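Long-range contacts in glycoside hydrolase family protein (Novosphingobium sp. PP1Y, PDB 6Q2F), which acts as an alpha-L-rhamnosidase, probably releasing terminal alpha-L-rhamnose from glycosides: residues Q147-W155 with V507-R515; T270-P279 with M367-L378. All coordinates share one frame; numbering follows the deposited sequence.

Contact 1 (Q147-W155 with V507-R515)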
loop_
_atom_site.group_PDB
_atom_site.type_symbol
_atom_site.label_atom_id
_atom_site.label_comp_id
_atom_site.label_asym_id
_atom_site.label_seq_id
_atom_site.Cartn_x
_atom_site.Cartn_y
_atom_site.Cartn_z
ATOM N N GLN A 147 -27.940 -8.373 6.987
ATOM C CA GLN A 147 -28.360 -7.212 6.206
ATOM C C GLN A 147 -27.261 -6.158 6.063
ATOM O O GLN A 147 -27.274 -5.399 5.089
ATOM C CB GLN A 147 -29.607 -6.579 6.845
ATOM C CG GLN A 147 -29.580 -6.548 8.380
ATOM C CD GLN A 147 -30.783 -5.847 8.998
ATOM O OE1 GLN A 147 -31.280 -4.857 8.463
ATOM N NE2 GLN A 147 -31.262 -6.365 10.130
ATOM N N ASP A 148 -26.307 -6.104 6.990
ATOM C CA ASP A 148 -25.280 -5.070 6.988
ATOM C C ASP A 148 -23.951 -5.529 6.392
ATOM O O ASP A 148 -22.959 -4.797 6.482
ATOM C CB ASP A 148 -25.072 -4.558 8.411
ATOM C CG ASP A 148 -26.246 -3.746 8.899
ATOM O OD1 ASP A 148 -26.869 -3.084 8.053
ATOM O OD2 ASP A 148 -26.535 -3.758 10.104
ATOM N N GLY A 149 -23.903 -6.703 5.774
ATOM C CA GLY A 149 -22.676 -7.117 5.132
ATOM C C GLY A 149 -22.498 -6.489 3.759
ATOM O O GLY A 149 -23.383 -5.810 3.224
ATOM N N LEU A 150 -21.325 -6.726 3.179
ATOM C CA LEU A 150 -21.052 -6.233 1.836
ATOM C C LEU A 150 -22.050 -6.831 0.853
ATOM O O LEU A 150 -22.408 -8.003 0.954
ATOM C CB LEU A 150 -19.622 -6.581 1.427
ATOM C CG LEU A 150 -18.509 -5.753 2.086
ATOM C CD1 LEU A 150 -17.200 -6.515 1.997
ATOM C CD2 LEU A 150 -18.399 -4.401 1.384
ATOM N N LYS A 151 -22.500 -6.016 -0.101
ATOM C CA LYS A 151 -23.596 -6.370 -0.996
ATOM C C LYS A 151 -23.183 -6.218 -2.455
ATOM O O LYS A 151 -22.463 -5.282 -2.818
ATOM C CB LYS A 151 -24.817 -5.491 -0.761
ATOM C CG LYS A 151 -25.406 -5.585 0.621
ATOM C CD LYS A 151 -26.360 -4.419 0.832
ATOM C CE LYS A 151 -26.788 -4.305 2.269
ATOM N NZ LYS A 151 -25.673 -3.760 3.095
ATOM N N LYS A 152 -23.704 -7.107 -3.297
ATOM C CA LYS A 152 -23.550 -7.026 -4.741
ATOM C C LYS A 152 -24.929 -7.004 -5.384
ATOM O O LYS A 152 -25.864 -7.653 -4.901
ATOM C CB LYS A 152 -22.778 -8.231 -5.294
ATOM C CG LYS A 152 -23.456 -9.556 -4.900
ATOM C CD LYS A 152 -23.057 -10.692 -5.769
ATOM C CE LYS A 152 -23.939 -11.890 -5.493
ATOM N NZ LYS A 152 -23.867 -12.363 -4.092
ATOM N N LEU A 153 -25.033 -6.290 -6.499
ATOM C CA LEU A 153 -26.277 -6.240 -7.253
ATOM C C LEU A 153 -26.528 -7.575 -7.958
ATOM O O LEU A 153 -25.605 -8.189 -8.500
ATOM C CB LEU A 153 -26.212 -5.091 -8.269
ATOM C CG LEU A 153 -27.494 -4.572 -8.933
ATOM C CD1 LEU A 153 -28.395 -3.872 -7.926
ATOM C CD2 LEU A 153 -27.154 -3.637 -10.096
ATOM N N VAL A 154 -27.788 -8.032 -7.939
ATOM C CA VAL A 154 -28.217 -9.247 -8.631
ATOM C C VAL A 154 -29.557 -8.946 -9.287
ATOM O O VAL A 154 -30.222 -7.961 -8.963
ATOM C CB VAL A 154 -28.356 -10.477 -7.698
ATOM C CG1 VAL A 154 -26.975 -11.000 -7.248
ATOM C CG2 VAL A 154 -29.200 -10.114 -6.506
ATOM N N TRP A 155 -29.971 -9.817 -10.207
ATOM C CA TRP A 155 -31.175 -9.495 -10.961
ATOM C C TRP A 155 -31.766 -10.740 -11.589
ATOM O O TRP A 155 -31.057 -11.714 -11.857
ATOM C CB TRP A 155 -30.898 -8.460 -12.063
ATOM C CG TRP A 155 -29.825 -8.896 -12.999
ATOM C CD1 TRP A 155 -29.982 -9.580 -14.163
ATOM C CD2 TRP A 155 -28.419 -8.682 -12.840
ATOM N NE1 TRP A 155 -28.754 -9.814 -14.741
ATOM C CE2 TRP A 155 -27.778 -9.268 -13.946
ATOM C CE3 TRP A 155 -27.644 -8.054 -11.868
ATOM C CZ2 TRP A 155 -26.387 -9.241 -14.115
ATOM C CZ3 TRP A 155 -26.248 -8.032 -12.029
ATOM C CH2 TRP A 155 -25.643 -8.631 -13.148
ATOM N N VAL A 507 -11.530 -6.899 0.636
ATOM C CA VAL A 507 -12.778 -7.489 1.114
ATOM C C VAL A 507 -13.655 -7.942 -0.049
ATOM O O VAL A 507 -14.850 -8.197 0.132
ATOM C CB VAL A 507 -13.537 -6.503 2.020
ATOM C CG1 VAL A 507 -12.731 -6.222 3.287
ATOM C CG2 VAL A 507 -13.871 -5.186 1.263
ATOM N N GLY A 508 -13.078 -8.062 -1.241
ATOM C CA GLY A 508 -13.859 -8.458 -2.404
ATOM C C GLY A 508 -14.503 -7.266 -3.088
ATOM O O GLY A 508 -14.249 -6.108 -2.749
ATOM N N GLU A 509 -15.370 -7.557 -4.062
ATOM C CA GLU A 509 -15.880 -6.528 -4.972
ATOM C C GLU A 509 -17.365 -6.324 -4.711
ATOM O O GLU A 509 -18.199 -7.061 -5.241
ATOM C CB GLU A 509 -15.626 -6.916 -6.428
ATOM C CG GLU A 509 -14.161 -7.286 -6.751
ATOM C CD GLU A 509 -13.168 -6.277 -6.177
ATOM O OE1 GLU A 509 -13.469 -5.070 -6.201
ATOM O OE2 GLU A 509 -12.103 -6.711 -5.682
ATOM N N ALA A 510 -17.688 -5.314 -3.906
ATOM C CA ALA A 510 -19.068 -4.967 -3.597
ATOM C C ALA A 510 -19.497 -3.758 -4.426
ATOM O O ALA A 510 -18.705 -2.843 -4.677
ATOM C CB ALA A 510 -19.218 -4.669 -2.109
ATOM N N ASN A 511 -20.757 -3.758 -4.868
ATOM C CA ASN A 511 -21.185 -2.667 -5.738
ATOM C C ASN A 511 -22.633 -2.270 -5.494
ATOM O O ASN A 511 -23.287 -1.746 -6.413
ATOM C CB ASN A 511 -20.997 -3.031 -7.218
ATOM C CG ASN A 511 -21.966 -4.119 -7.693
ATOM O OD1 ASN A 511 -22.725 -4.697 -6.920
ATOM N ND2 ASN A 511 -21.925 -4.398 -8.995
ATOM N N TRP A 512 -23.174 -2.541 -4.308
ATOM C CA TRP A 512 -24.492 -2.032 -3.955
ATOM C C TRP A 512 -24.510 -1.656 -2.481
ATOM O O TRP A 512 -23.828 -2.257 -1.647
ATOM C CB TRP A 512 -25.630 -3.038 -4.239
ATOM C CG TRP A 512 -26.954 -2.467 -3.822
ATOM C CD1 TRP A 512 -27.647 -2.758 -2.696
ATOM C CD2 TRP A 512 -27.693 -1.437 -4.495
ATOM N NE1 TRP A 512 -28.796 -2.005 -2.632
ATOM C CE2 TRP A 512 -28.837 -1.174 -3.721
ATOM C CE3 TRP A 512 -27.500 -0.722 -5.685
ATOM C CZ2 TRP A 512 -29.799 -0.239 -4.103
ATOM C CZ3 TRP A 512 -28.443 0.219 -6.053
ATOM C CH2 TRP A 512 -29.580 0.448 -5.268
ATOM N N THR A 513 -25.305 -0.643 -2.172
ATOM C CA THR A 513 -25.572 -0.286 -0.791
ATOM C C THR A 513 -26.950 0.357 -0.792
ATOM O O THR A 513 -27.337 0.968 -1.795
ATOM C CB THR A 513 -24.474 0.646 -0.226
ATOM O OG1 THR A 513 -24.547 0.704 1.205
ATOM C CG2 THR A 513 -24.570 2.058 -0.810
ATOM N N PRO A 514 -27.727 0.203 0.280
ATOM C CA PRO A 514 -29.169 0.528 0.185
ATOM C C PRO A 514 -29.482 1.978 -0.198
ATOM O O PRO A 514 -30.460 2.213 -0.919
ATOM C CB PRO A 514 -29.696 0.169 1.583
ATOM C CG PRO A 514 -28.796 -0.971 2.010
ATOM C CD PRO A 514 -27.402 -0.532 1.516
ATOM N N ARG A 515 -28.674 2.949 0.225
ATOM C CA ARG A 515 -28.901 4.349 -0.115
ATOM C C ARG A 515 -28.280 4.740 -1.444
ATOM O O ARG A 515 -28.268 5.929 -1.769
ATOM C CB ARG A 515 -28.353 5.263 0.987
ATOM C CG ARG A 515 -28.994 5.043 2.373
ATOM C CD ARG A 515 -28.373 5.989 3.397
ATOM N NE ARG A 515 -29.054 5.937 4.693
ATOM C CZ ARG A 515 -29.652 6.973 5.270
ATOM N NH1 ARG A 515 -29.649 8.158 4.671
ATOM N NH2 ARG A 515 -30.244 6.826 6.448
HETATM O O HOH W 1 -21.881 -3.247 -0.004
#
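Trp-512 meets both Lys-151 and Leu-153. The aliphatic chain of Lys-151 comes to the edge of the indole, near its plane, with CD 4.1 Å from Trp-512 CD1. Leu-153 reaches the six-membered ring obliquely, and its CD1 is 4.0 Å from Trp-512 CE3. Tyr-445 of strand 436-447 also meets the indole, with the two ring planes close to parallel. Further along its chain, Lys-151 crosses Pro-514 at about a right angle. The chain then bends at its last torsion (chi4 74°), which brings NZ back to Gly-149 O at 3.1 Å. The same ammonium forms a salt bridge with Asp-465. The side chain of Asn-511 works as a backbone partner. Its OD1 accepts Leu-153 N at 2.8 Å, in the carbonyl plane and nearly straight (163°), while ND2 is held by Ala-386 O. Lys-151 O takes two donors. Asn-511 N comes in the carbonyl plane, and Trp-512 N comes from well above it. A water bridges Lys-151 N and Trp-512 O. On the other flank, Leu-150 spreads its two methyl groups. CD2 sits 3.6 Å from Ala-510 CB, and CD1 meets Val-507 CG2 at 3.7 Å, the two side chains crossing at about a right angle. Here a loop of a beta/alpha barrel, between strand 497-502 and helix 516-524, packs at an angle across strand 151-160, an edge strand of a four-stranded antiparallel sheet. The same loop carries Asp-503 and Ser-504 of the sodium site, shortly before Val-507.

Contact 2 (T270-P279 with M367-L378)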
loop_
_atom_site.group_PDB
_atom_site.type_symbol
_atom_site.label_atom_id
_atom_site.label_comp_id
_atom_site.label_asym_id
_atom_site.label_seq_id
_atom_site.Cartn_x
_atom_site.Cartn_y
_atom_site.Cartn_z
ATOM N N THR A 270 -25.683 -14.222 -36.879
ATOM C CA THR A 270 -25.076 -12.916 -36.655
ATOM C C THR A 270 -24.918 -12.708 -35.151
ATOM O O THR A 270 -25.911 -12.641 -34.420
ATOM C CB THR A 270 -25.922 -11.817 -37.289
ATOM O OG1 THR A 270 -27.164 -11.713 -36.588
ATOM C CG2 THR A 270 -26.214 -12.164 -38.736
ATOM N N VAL A 271 -23.672 -12.624 -34.694
ATOM C CA VAL A 271 -23.336 -12.501 -33.280
ATOM C C VAL A 271 -22.776 -11.109 -33.028
ATOM O O VAL A 271 -21.997 -10.590 -33.835
ATOM C CB VAL A 271 -22.323 -13.580 -32.855
ATOM C CG1 VAL A 271 -21.901 -13.382 -31.416
ATOM C CG2 VAL A 271 -22.925 -14.958 -33.047
ATOM N N ARG A 272 -23.189 -10.522 -31.922
ATOM C CA ARG A 272 -22.720 -9.214 -31.505
ATOM C C ARG A 272 -22.035 -9.202 -30.145
ATOM O O ARG A 272 -21.288 -8.316 -29.856
ATOM C CB ARG A 272 -23.851 -8.218 -31.526
ATOM C CG ARG A 272 -24.113 -7.673 -32.892
ATOM C CD ARG A 272 -25.383 -6.876 -32.900
ATOM N NE ARG A 272 -25.785 -6.547 -34.246
ATOM C CZ ARG A 272 -26.414 -7.392 -35.052
ATOM N NH1 ARG A 272 -26.706 -8.601 -34.636
ATOM N NH2 ARG A 272 -26.746 -7.022 -36.265
ATOM N N SER A 273 -22.345 -10.181 -29.309
ATOM C CA SER A 273 -21.734 -10.233 -27.995
ATOM C C SER A 273 -21.659 -11.651 -27.466
ATOM O O SER A 273 -22.445 -12.517 -27.850
ATOM C CB SER A 273 -22.506 -9.349 -27.012
ATOM O OG SER A 273 -22.516 -7.998 -27.439
ATOM N N ALA A 274 -20.708 -11.877 -26.570
ATOM C CA ALA A 274 -20.551 -13.161 -25.956
ATOM C C ALA A 274 -20.248 -13.081 -24.477
ATOM O O ALA A 274 -19.529 -12.233 -24.050
ATOM C CB ALA A 274 -19.426 -13.877 -26.636
ATOM N N THR A 275 -20.770 -14.012 -23.708
ATOM C CA THR A 275 -20.478 -14.095 -22.284
ATOM C C THR A 275 -19.851 -15.452 -21.989
ATOM O O THR A 275 -20.350 -16.486 -22.453
ATOM C CB THR A 275 -21.743 -13.892 -21.437
ATOM O OG1 THR A 275 -22.336 -12.631 -21.763
ATOM C CG2 THR A 275 -21.395 -13.911 -19.962
ATOM N N VAL A 276 -18.761 -15.451 -21.222
ATOM C CA VAL A 276 -18.046 -16.669 -20.867
ATOM C C VAL A 276 -17.822 -16.696 -19.361
ATOM O O VAL A 276 -17.554 -15.659 -18.747
ATOM C CB VAL A 276 -16.703 -16.762 -21.622
ATOM C CG1 VAL A 276 -15.893 -17.936 -21.132
ATOM C CG2 VAL A 276 -16.950 -16.889 -23.110
ATOM N N PHE A 277 -17.938 -17.880 -18.759
ATOM C CA PHE A 277 -17.430 -18.077 -17.407
ATOM C C PHE A 277 -16.777 -19.444 -17.285
ATOM O O PHE A 277 -17.368 -20.468 -17.648
ATOM C CB PHE A 277 -18.519 -17.930 -16.343
ATOM C CG PHE A 277 -17.996 -18.067 -14.941
ATOM C CD1 PHE A 277 -17.069 -17.161 -14.442
ATOM C CD2 PHE A 277 -18.415 -19.105 -14.127
ATOM C CE1 PHE A 277 -16.576 -17.287 -13.147
ATOM C CE2 PHE A 277 -17.927 -19.242 -12.836
ATOM C CZ PHE A 277 -17.009 -18.331 -12.342
ATOM N N VAL A 278 -15.551 -19.441 -16.774
ATOM C CA VAL A 278 -14.779 -20.627 -16.438
ATOM C C VAL A 278 -14.639 -20.654 -14.918
ATOM O O VAL A 278 -13.945 -19.796 -14.351
ATOM C CB VAL A 278 -13.407 -20.614 -17.122
ATOM C CG1 VAL A 278 -12.582 -21.839 -16.702
ATOM C CG2 VAL A 278 -13.572 -20.541 -18.629
ATOM N N PRO A 279 -15.290 -21.583 -14.221
ATOM C CA PRO A 279 -15.165 -21.632 -12.759
ATOM C C PRO A 279 -13.714 -21.783 -12.337
ATOM O O PRO A 279 -12.877 -22.283 -13.091
ATOM C CB PRO A 279 -15.991 -22.862 -12.374
ATOM C CG PRO A 279 -16.979 -22.998 -13.481
ATOM C CD PRO A 279 -16.277 -22.547 -14.730
HETATM N N MSE A 367 -13.539 -27.039 -16.980
HETATM C CA MSE A 367 -14.935 -26.900 -17.227
HETATM C C MSE A 367 -15.227 -25.498 -17.632
HETATM O O MSE A 367 -14.636 -24.587 -17.068
HETATM C CB MSE A 367 -15.597 -27.327 -15.922
HETATM C CG MSE A 367 -16.804 -26.512 -15.499
HETATM SE SE MSE A 367 -18.435 -27.574 -15.535
HETATM C CE MSE A 367 -18.573 -27.861 -13.610
ATOM N N VAL A 368 -16.116 -25.321 -18.596
ATOM C CA VAL A 368 -16.550 -24.029 -19.050
ATOM C C VAL A 368 -17.983 -23.992 -18.585
ATOM O O VAL A 368 -18.801 -24.707 -19.080
ATOM C CB VAL A 368 -16.471 -23.886 -20.541
ATOM C CG1 VAL A 368 -17.225 -22.664 -20.996
ATOM C CG2 VAL A 368 -15.033 -23.789 -20.957
ATOM N N GLY A 369 -18.276 -23.164 -17.600
ATOM C CA GLY A 369 -19.606 -23.112 -17.027
ATOM C C GLY A 369 -20.631 -22.399 -17.889
ATOM O O GLY A 369 -21.784 -22.824 -17.959
ATOM N N GLN A 370 -20.230 -21.315 -18.544
ATOM C CA GLN A 370 -21.122 -20.552 -19.400
ATOM C C GLN A 370 -20.378 -20.129 -20.655
ATOM O O GLN A 370 -19.223 -19.696 -20.588
ATOM C CB GLN A 370 -21.663 -19.307 -18.685
ATOM C CG GLN A 370 -22.640 -18.484 -19.520
ATOM C CD GLN A 370 -23.036 -17.188 -18.836
ATOM O OE1 GLN A 370 -22.326 -16.700 -17.968
ATOM N NE2 GLN A 370 -24.177 -16.632 -19.219
ATOM N N PHE A 371 -21.055 -20.244 -21.797
ATOM C CA PHE A 371 -20.532 -19.727 -23.060
ATOM C C PHE A 371 -21.751 -19.388 -23.911
ATOM O O PHE A 371 -22.347 -20.278 -24.526
ATOM C CB PHE A 371 -19.621 -20.733 -23.749
ATOM C CG PHE A 371 -18.990 -20.217 -25.012
ATOM C CD1 PHE A 371 -18.906 -18.853 -25.264
ATOM C CD2 PHE A 371 -18.486 -21.094 -25.953
ATOM C CE1 PHE A 371 -18.326 -18.377 -26.429
ATOM C CE2 PHE A 371 -17.906 -20.621 -27.122
ATOM C CZ PHE A 371 -17.828 -19.263 -27.358
ATOM N N GLU A 372 -22.110 -18.108 -23.938
ATOM C CA GLU A 372 -23.374 -17.651 -24.499
ATOM C C GLU A 372 -23.109 -16.604 -25.568
ATOM O O GLU A 372 -22.413 -15.616 -25.314
ATOM C CB GLU A 372 -24.264 -17.074 -23.392
ATOM C CG GLU A 372 -25.683 -16.740 -23.808
ATOM C CD GLU A 372 -26.597 -16.561 -22.604
ATOM O OE1 GLU A 372 -26.274 -17.120 -21.525
ATOM O OE2 GLU A 372 -27.634 -15.870 -22.738
ATOM N N LEU A 373 -23.662 -16.822 -26.757
ATOM C CA LEU A 373 -23.588 -15.852 -27.840
ATOM C C LEU A 373 -24.897 -15.070 -27.911
ATOM O O LEU A 373 -25.978 -15.630 -27.706
ATOM C CB LEU A 373 -23.308 -16.544 -29.176
ATOM C CG LEU A 373 -22.104 -17.494 -29.204
ATOM C CD1 LEU A 373 -21.885 -18.064 -30.593
ATOM C CD2 LEU A 373 -20.848 -16.796 -28.720
ATOM N N HIS A 374 -24.792 -13.777 -28.207
ATOM C CA HIS A 374 -25.936 -12.874 -28.223
ATOM C C HIS A 374 -26.097 -12.240 -29.598
ATOM O O HIS A 374 -25.115 -11.787 -30.197
ATOM C CB HIS A 374 -25.778 -11.775 -27.169
ATOM C CG HIS A 374 -25.725 -12.285 -25.764
ATOM N ND1 HIS A 374 -26.859 -12.587 -25.042
ATOM C CD2 HIS A 374 -24.678 -12.535 -24.943
ATOM C CE1 HIS A 374 -26.515 -13.008 -23.838
ATOM N NE2 HIS A 374 -25.198 -12.983 -23.750
ATOM N N SER A 375 -27.340 -12.194 -30.089
ATOM C CA SER A 375 -27.622 -11.446 -31.312
ATOM C C SER A 375 -27.458 -9.949 -31.086
ATOM O O SER A 375 -26.996 -9.228 -31.976
ATOM C CB SER A 375 -29.039 -11.734 -31.807
ATOM O OG SER A 375 -29.406 -13.086 -31.610
ATOM N N ASP A 376 -27.842 -9.462 -29.910
ATOM C CA ASP A 376 -27.849 -8.035 -29.643
ATOM C C ASP A 376 -26.510 -7.564 -29.079
ATOM O O ASP A 376 -25.665 -8.353 -28.643
ATOM C CB ASP A 376 -28.988 -7.668 -28.686
ATOM C CG ASP A 376 -29.094 -8.619 -27.503
ATOM O OD1 ASP A 376 -28.581 -9.757 -27.596
ATOM O OD2 ASP A 376 -29.708 -8.233 -26.482
ATOM N N ALA A 377 -26.325 -6.251 -29.104
ATOM C CA ALA A 377 -25.147 -5.622 -28.533
ATOM C C ALA A 377 -25.364 -5.409 -27.044
ATOM O O ALA A 377 -26.370 -4.820 -26.637
ATOM C CB ALA A 377 -24.864 -4.290 -29.228
ATOM N N LEU A 378 -24.429 -5.893 -26.237
ATOM C CA LEU A 378 -24.478 -5.701 -24.797
ATOM C C LEU A 378 -23.407 -4.691 -24.396
ATOM O O LEU A 378 -22.531 -4.327 -25.189
ATOM C CB LEU A 378 -24.276 -7.033 -24.060
ATOM C CG LEU A 378 -25.489 -7.937 -23.749
ATOM C CD1 LEU A 378 -26.368 -8.093 -24.952
ATOM C CD2 LEU A 378 -25.052 -9.318 -23.246
#
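Arg-272 grips the end of the partner strand with two donors. Its backbone N points almost straight at His-374 O (2.9 Å, 176°), and its NH1 reaches Ser-375 O at 2.7 Å. The arginine chain is extended from CG to NE and passes beside that carbonyl. With an alanine here the guanidinium is gone, and the turn after His-374, no longer held at Ser-375 O by NH1, would probably be freer to shift. Ser-273 O accepts His-374 N at 2.7 Å. Arg-272 and Ser-273 both face His-374, which makes a classic beta bulge. Regular antiparallel pairing follows. Thr-275 and Glu-372 form a hydrogen-bonded pair, with two bonds of 2.8 Å between Thr-275 N and Glu-372 O and between Glu-372 N and Thr-275 O. A second classic bulge sets Gly-369 and Gln-370 opposite Phe-277.

Gln-370 and Glu-372 share a face with Thr-275 and His-374. Gln-370 NE2 meets Glu-372 OE1 at 3.2 Å, in its own amide plane but from above the carboxylate plane. The methyl CG2 of Thr-275 lies 3.6 Å from Gln-370 OE1, and Thr-275 OG1 bonds Thr-317 of the next strand. The other face is apolar. With CG anti to the backbone N (chi1 -176°), Phe-371 lies side by side with Val-276 and points the same way, with Val-276 CG2 3.5 Å from Phe-371 CD1. Leu-373 continues this face beside Ala-274 and Val-271. Val-271, Val-276, Phe-371 and Leu-373 pack on Leu-261, Leu-263, Phe-328 and Leu-330 of a second sheet. Two antiparallel sheets joined through such an apolar core form a beta sandwich, with a strand order consistent with the galactose-binding-like fold.

How the contacts relate
From the N terminus, the chain runs through the first barrel strands and reaches 147-155, the first half of contact 1. It then enters the beta-rich region that holds contact 2. Segment 270-279 meets 367-378 there after 87 intervening residues, whose modelled part contains strands but no helix. The chain returns to the barrel and closes contact 1 at 507-515, after 351 residues. Contact 2 thus lies wholly within the longer excursion, and the two closures do not cross. Contact 2 joins neighbouring strands of a sandwich sheet. Contact 1 ties a barrel loop to a separate antiparallel sheet. Their centres are about 25 Å apart, with nearest atoms about 9 Å apart.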